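Long-range contact in uncharacterized conserved protein YndB, AHSA1/START domain (Micromonospora chersina, PDB 6V04), which is of unknown function but is encoded in the dynemicin biosynthetic locus, where its START/Bet v1-like domains may act on a polyketide intermediate: residues A30-H43 with R132-R144. Numbering follows the deposited sequence. Where two conformers were deposited one is given.
Sequences AVTDPRRVAQWFGH and RLARYLETGKPSR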
# COMPACT_ATOMS: atom_id res chain seq x y z
N ALA A 30 10.77 -17.07 11.92
CA ALA A 30 10.21 -15.73 12.11
C ALA A 30 9.60 -15.17 10.84
O ALA A 30 8.71 -14.31 10.92
CB ALA A 30 11.29 -14.79 12.65
N VAL A 31 10.06 -15.60 9.66
CA VAL A 31 9.50 -15.09 8.41
C VAL A 31 8.50 -16.04 7.77
O VAL A 31 7.97 -15.71 6.70
CB VAL A 31 10.61 -14.74 7.40
CG1 VAL A 31 11.60 -13.79 8.02
CG2 VAL A 31 11.31 -15.99 6.85
N THR A 32 8.17 -17.19 8.40
CA THR A 32 7.18 -18.13 7.85
C THR A 32 6.04 -18.48 8.79
O THR A 32 4.91 -18.64 8.33
CB THR A 32 7.86 -19.44 7.40
OG1 THR A 32 8.59 -20.03 8.50
CG2 THR A 32 8.77 -19.19 6.21
N ASP A 33 6.31 -18.67 10.08
CA ASP A 33 5.25 -19.02 11.03
C ASP A 33 4.28 -17.85 11.13
O ASP A 33 4.71 -16.76 11.54
CB ASP A 33 5.84 -19.36 12.39
CG ASP A 33 4.80 -19.81 13.41
OD1 ASP A 33 3.61 -19.50 13.24
OD2 ASP A 33 5.19 -20.49 14.39
N PRO A 34 3.01 -18.00 10.76
CA PRO A 34 2.12 -16.82 10.78
C PRO A 34 2.02 -16.15 12.13
O PRO A 34 1.87 -14.92 12.17
CB PRO A 34 0.77 -17.40 10.33
CG PRO A 34 1.15 -18.56 9.47
CD PRO A 34 2.34 -19.17 10.17
N ARG A 35 2.11 -16.89 13.24
CA ARG A 35 2.08 -16.26 14.55
C ARG A 35 3.27 -15.33 14.74
O ARG A 35 3.15 -14.26 15.34
CB ARG A 35 2.04 -17.31 15.67
CG ARG A 35 1.71 -16.70 17.03
CD ARG A 35 1.99 -17.65 18.19
NE ARG A 35 3.41 -17.96 18.33
CZ ARG A 35 4.32 -17.14 18.86
NH1 ARG A 35 3.96 -15.94 19.30
NH2 ARG A 35 5.58 -17.52 18.94
N ARG A 36 4.45 -15.74 14.25
CA ARG A 36 5.63 -14.89 14.34
C ARG A 36 5.58 -13.76 13.32
O ARG A 36 5.92 -12.62 13.64
CB ARG A 36 6.89 -15.73 14.14
CG ARG A 36 7.11 -16.78 15.23
CD ARG A 36 8.51 -17.38 15.17
NE ARG A 36 8.70 -18.44 16.16
CZ ARG A 36 9.14 -18.25 17.41
NH1 ARG A 36 9.43 -17.03 17.84
NH2 ARG A 36 9.28 -19.28 18.23
N VAL A 37 5.16 -14.06 12.09
CA VAL A 37 5.08 -13.02 11.06
C VAL A 37 4.18 -11.88 11.52
O VAL A 37 4.44 -10.71 11.20
CB VAL A 37 4.59 -13.64 9.73
CG1 VAL A 37 4.32 -12.57 8.67
CG2 VAL A 37 5.60 -14.65 9.21
N ALA A 38 3.12 -12.20 12.26
CA ALA A 38 2.21 -11.17 12.76
C ALA A 38 2.84 -10.31 13.85
O ALA A 38 2.24 -9.29 14.21
CB ALA A 38 0.94 -11.84 13.28
N GLN A 39 4.00 -10.68 14.37
CA GLN A 39 4.64 -9.86 15.40
C GLN A 39 5.47 -8.73 14.82
O GLN A 39 5.81 -7.80 15.56
CB GLN A 39 5.51 -10.72 16.31
CG GLN A 39 4.78 -11.90 16.94
CD GLN A 39 3.56 -11.48 17.71
OE1 GLN A 39 2.46 -11.99 17.48
NE2 GLN A 39 3.75 -10.55 18.63
N TRP A 40 5.84 -8.79 13.53
CA TRP A 40 6.67 -7.74 12.93
C TRP A 40 6.21 -7.28 11.56
O TRP A 40 6.50 -6.13 11.20
CB TRP A 40 8.14 -8.22 12.83
CG TRP A 40 8.33 -9.39 11.91
CD1 TRP A 40 8.16 -10.71 12.21
CD2 TRP A 40 8.68 -9.34 10.52
NE1 TRP A 40 8.40 -11.48 11.10
CE2 TRP A 40 8.71 -10.66 10.05
CE3 TRP A 40 8.98 -8.30 9.63
CZ2 TRP A 40 9.04 -10.98 8.72
CZ3 TRP A 40 9.31 -8.63 8.31
CH2 TRP A 40 9.31 -9.95 7.88
N PHE A 41 5.51 -8.11 10.78
CA PHE A 41 5.18 -7.80 9.39
C PHE A 41 3.69 -7.53 9.22
O PHE A 41 3.30 -6.40 8.91
CB PHE A 41 5.64 -8.96 8.50
CG PHE A 41 5.43 -8.73 7.02
CD1 PHE A 41 6.03 -7.65 6.39
CD2 PHE A 41 4.69 -9.62 6.26
CE1 PHE A 41 5.86 -7.45 5.02
CE2 PHE A 41 4.52 -9.42 4.89
CZ PHE A 41 5.09 -8.33 4.28
N GLY A 42 2.85 -8.54 9.36
CA GLY A 42 1.43 -8.40 9.11
C GLY A 42 0.76 -9.73 9.34
O GLY A 42 1.40 -10.73 9.68
N HIS A 43 -0.55 -9.74 9.13
CA HIS A 43 -1.36 -10.92 9.39
C HIS A 43 -1.56 -11.71 8.10
O HIS A 43 -2.21 -11.22 7.16
CB HIS A 43 -2.72 -10.52 9.97
CG HIS A 43 -3.66 -11.67 10.12
ND1 HIS A 43 -3.63 -12.51 11.21
CD2 HIS A 43 -4.61 -12.15 9.29
CE1 HIS A 43 -4.54 -13.45 11.06
NE2 HIS A 43 -5.15 -13.26 9.90
N ARG A 132 11.91 -3.95 11.42
CA ARG A 132 10.98 -4.52 12.40
C ARG A 132 11.30 -5.99 12.65
O ARG A 132 11.24 -6.46 13.79
CB ARG A 132 9.53 -4.34 11.93
CG ARG A 132 9.11 -2.87 11.90
CD ARG A 132 7.69 -2.62 11.39
NE ARG A 132 7.56 -1.20 11.11
CZ ARG A 132 7.29 -0.26 12.02
NH1 ARG A 132 7.07 -0.59 13.29
NH2 ARG A 132 7.24 1.00 11.64
N LEU A 133 11.70 -6.73 11.60
CA LEU A 133 12.14 -8.10 11.81
C LEU A 133 13.30 -8.14 12.80
O LEU A 133 13.31 -8.96 13.73
CB LEU A 133 12.56 -8.74 10.48
CG LEU A 133 13.17 -10.13 10.61
CD1 LEU A 133 12.17 -11.12 11.20
CD2 LEU A 133 13.62 -10.60 9.23
N ALA A 134 14.29 -7.26 12.62
CA ALA A 134 15.46 -7.28 13.49
C ALA A 134 15.08 -6.95 14.93
O ALA A 134 15.61 -7.56 15.86
CB ALA A 134 16.51 -6.29 12.97
N ARG A 135 14.17 -5.99 15.12
CA ARG A 135 13.72 -5.64 16.47
C ARG A 135 13.04 -6.83 17.15
O ARG A 135 13.29 -7.12 18.32
CB ARG A 135 12.75 -4.47 16.39
CG ARG A 135 13.39 -3.11 16.20
CD ARG A 135 12.32 -2.03 16.15
NE ARG A 135 11.50 -2.00 17.37
CZ ARG A 135 11.55 -1.05 18.30
NH1 ARG A 135 12.38 -0.01 18.19
NH2 ARG A 135 10.76 -1.13 19.36
N TYR A 136 12.16 -7.51 16.42
CA TYR A 136 11.45 -8.66 16.96
C TYR A 136 12.39 -9.80 17.33
O TYR A 136 12.24 -10.43 18.38
CB TYR A 136 10.39 -9.12 15.96
CG TYR A 136 9.81 -10.48 16.28
CD1 TYR A 136 9.03 -10.68 17.40
CD2 TYR A 136 10.05 -11.56 15.44
CE1 TYR A 136 8.51 -11.93 17.70
CE2 TYR A 136 9.54 -12.81 15.72
CZ TYR A 136 8.77 -12.99 16.84
OH TYR A 136 8.27 -14.25 17.12
N LEU A 137 13.39 -10.07 16.48
CA LEU A 137 14.37 -11.11 16.80
C LEU A 137 15.21 -10.73 18.02
O LEU A 137 15.58 -11.60 18.80
CB LEU A 137 15.28 -11.36 15.59
CG LEU A 137 14.60 -12.04 14.41
CD1 LEU A 137 15.49 -12.00 13.19
CD2 LEU A 137 14.27 -13.48 14.77
N GLU A 138 15.49 -9.44 18.19
CA GLU A 138 16.32 -8.99 19.30
C GLU A 138 15.59 -9.11 20.63
O GLU A 138 16.14 -9.62 21.62
CB GLU A 138 16.77 -7.55 19.06
CG GLU A 138 17.68 -6.98 20.13
CD GLU A 138 17.96 -5.50 19.93
OE1 GLU A 138 17.47 -4.94 18.93
OE2 GLU A 138 18.66 -4.91 20.77
N THR A 139 14.35 -8.62 20.69
CA THR A 139 13.65 -8.45 21.96
C THR A 139 12.55 -9.47 22.21
O THR A 139 12.17 -9.66 23.37
CB THR A 139 13.02 -7.06 22.04
OG1 THR A 139 11.89 -6.99 21.16
CG2 THR A 139 14.03 -5.99 21.64
N GLY A 140 12.04 -10.12 21.17
CA GLY A 140 10.89 -10.99 21.30
C GLY A 140 9.57 -10.27 21.43
O GLY A 140 8.53 -10.93 21.50
N LYS A 141 9.59 -8.95 21.46
CA LYS A 141 8.38 -8.14 21.59
C LYS A 141 7.84 -7.80 20.21
O LYS A 141 8.59 -7.78 19.24
CB LYS A 141 8.67 -6.86 22.36
CG LYS A 141 9.25 -7.05 23.75
CD LYS A 141 8.20 -7.56 24.71
CE LYS A 141 8.74 -7.71 26.13
NZ LYS A 141 9.13 -6.40 26.73
N PRO A 142 6.54 -7.53 20.09
CA PRO A 142 6.04 -7.12 18.78
C PRO A 142 6.64 -5.79 18.35
O PRO A 142 6.85 -4.88 19.15
CB PRO A 142 4.52 -7.02 18.99
CG PRO A 142 4.32 -6.95 20.44
CD PRO A 142 5.46 -7.70 21.07
N SER A 143 6.93 -5.70 17.06
CA SER A 143 7.50 -4.51 16.46
C SER A 143 6.65 -3.98 15.32
O SER A 143 7.09 -3.09 14.59
CB SER A 143 8.91 -4.81 15.97
OG SER A 143 8.80 -5.86 15.02
N ARG A 144 5.43 -4.50 15.15
CA ARG A 144 4.50 -4.04 14.13
C ARG A 144 4.20 -2.55 14.28
O ARG A 144 4.08 -2.04 15.39
CB ARG A 144 3.15 -4.76 14.26
CG ARG A 144 3.14 -6.24 14.00
CD ARG A 144 2.89 -6.57 12.54
NE ARG A 144 1.62 -6.05 12.02
CZ ARG A 144 0.45 -6.67 12.10
NH1 ARG A 144 0.35 -7.86 12.69
NH2 ARG A 144 -0.63 -6.10 11.58
O HOH W 1 6.66 -14.60 19.13
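Trp40 and Tyr136 show how helices 34-40 and 132-139, whose axes cross at 114°, can trade large side chains; Trp40 NE1 and Tyr136 OH both meet polar partners, whereas the buried Trp40 O has none. Followed outward, Trp40 begins at CB, which rests 3.3 Å from Ser143 OG. CG is tucked over the main chain, and this torsion (chi1 65°) lays the indole flat between Leu133 on one face and Val37 O and Phe41 CB on the other. CD1 meets Tyr136 CD2, the two rings being near parallel but offset, with little overlap. CE3 and CZ3 run along Leu133 CB, while Leu133 CD1 sits over the five-membered ring, 3.8 Å from its centroid, a CH-pi contact. At the edge, Trp40 NE1 donates a straight bond to Ala30 O (2.9 Å, 166°), linking Trp40 to helix 24-32. An alanine in place of this tryptophan would probably leave Ala30 O without that donor and open a gap beside Leu133 and Tyr136.

Tyr136 is the complementary knob, seated among Ala30, Arg36, Gln39 and Trp40. Gln39 CB covers one ring face. Tyr136 OH meets a water and lies 3.1 Å from Arg36 NH1 in one of the two conformers of that arginine, a bond to be read with caution. Beyond the helix, Ser143 N reaches Gln39 O at 2.8 Å. The doubly kinked Arg144 chain lays its guanidinium face over Gly42 CA, and Arg144 NH1 donates to Ala38 O (2.8 Å), which lies in the guanidinium plane. Phe41 continues inward to Phe129 and Trp94. The whole is the packing of the long helix 116-139 of a START/Bet v1-like helix-grip fold against the short helices 24-32 and 34-40, which follow strand 14-20.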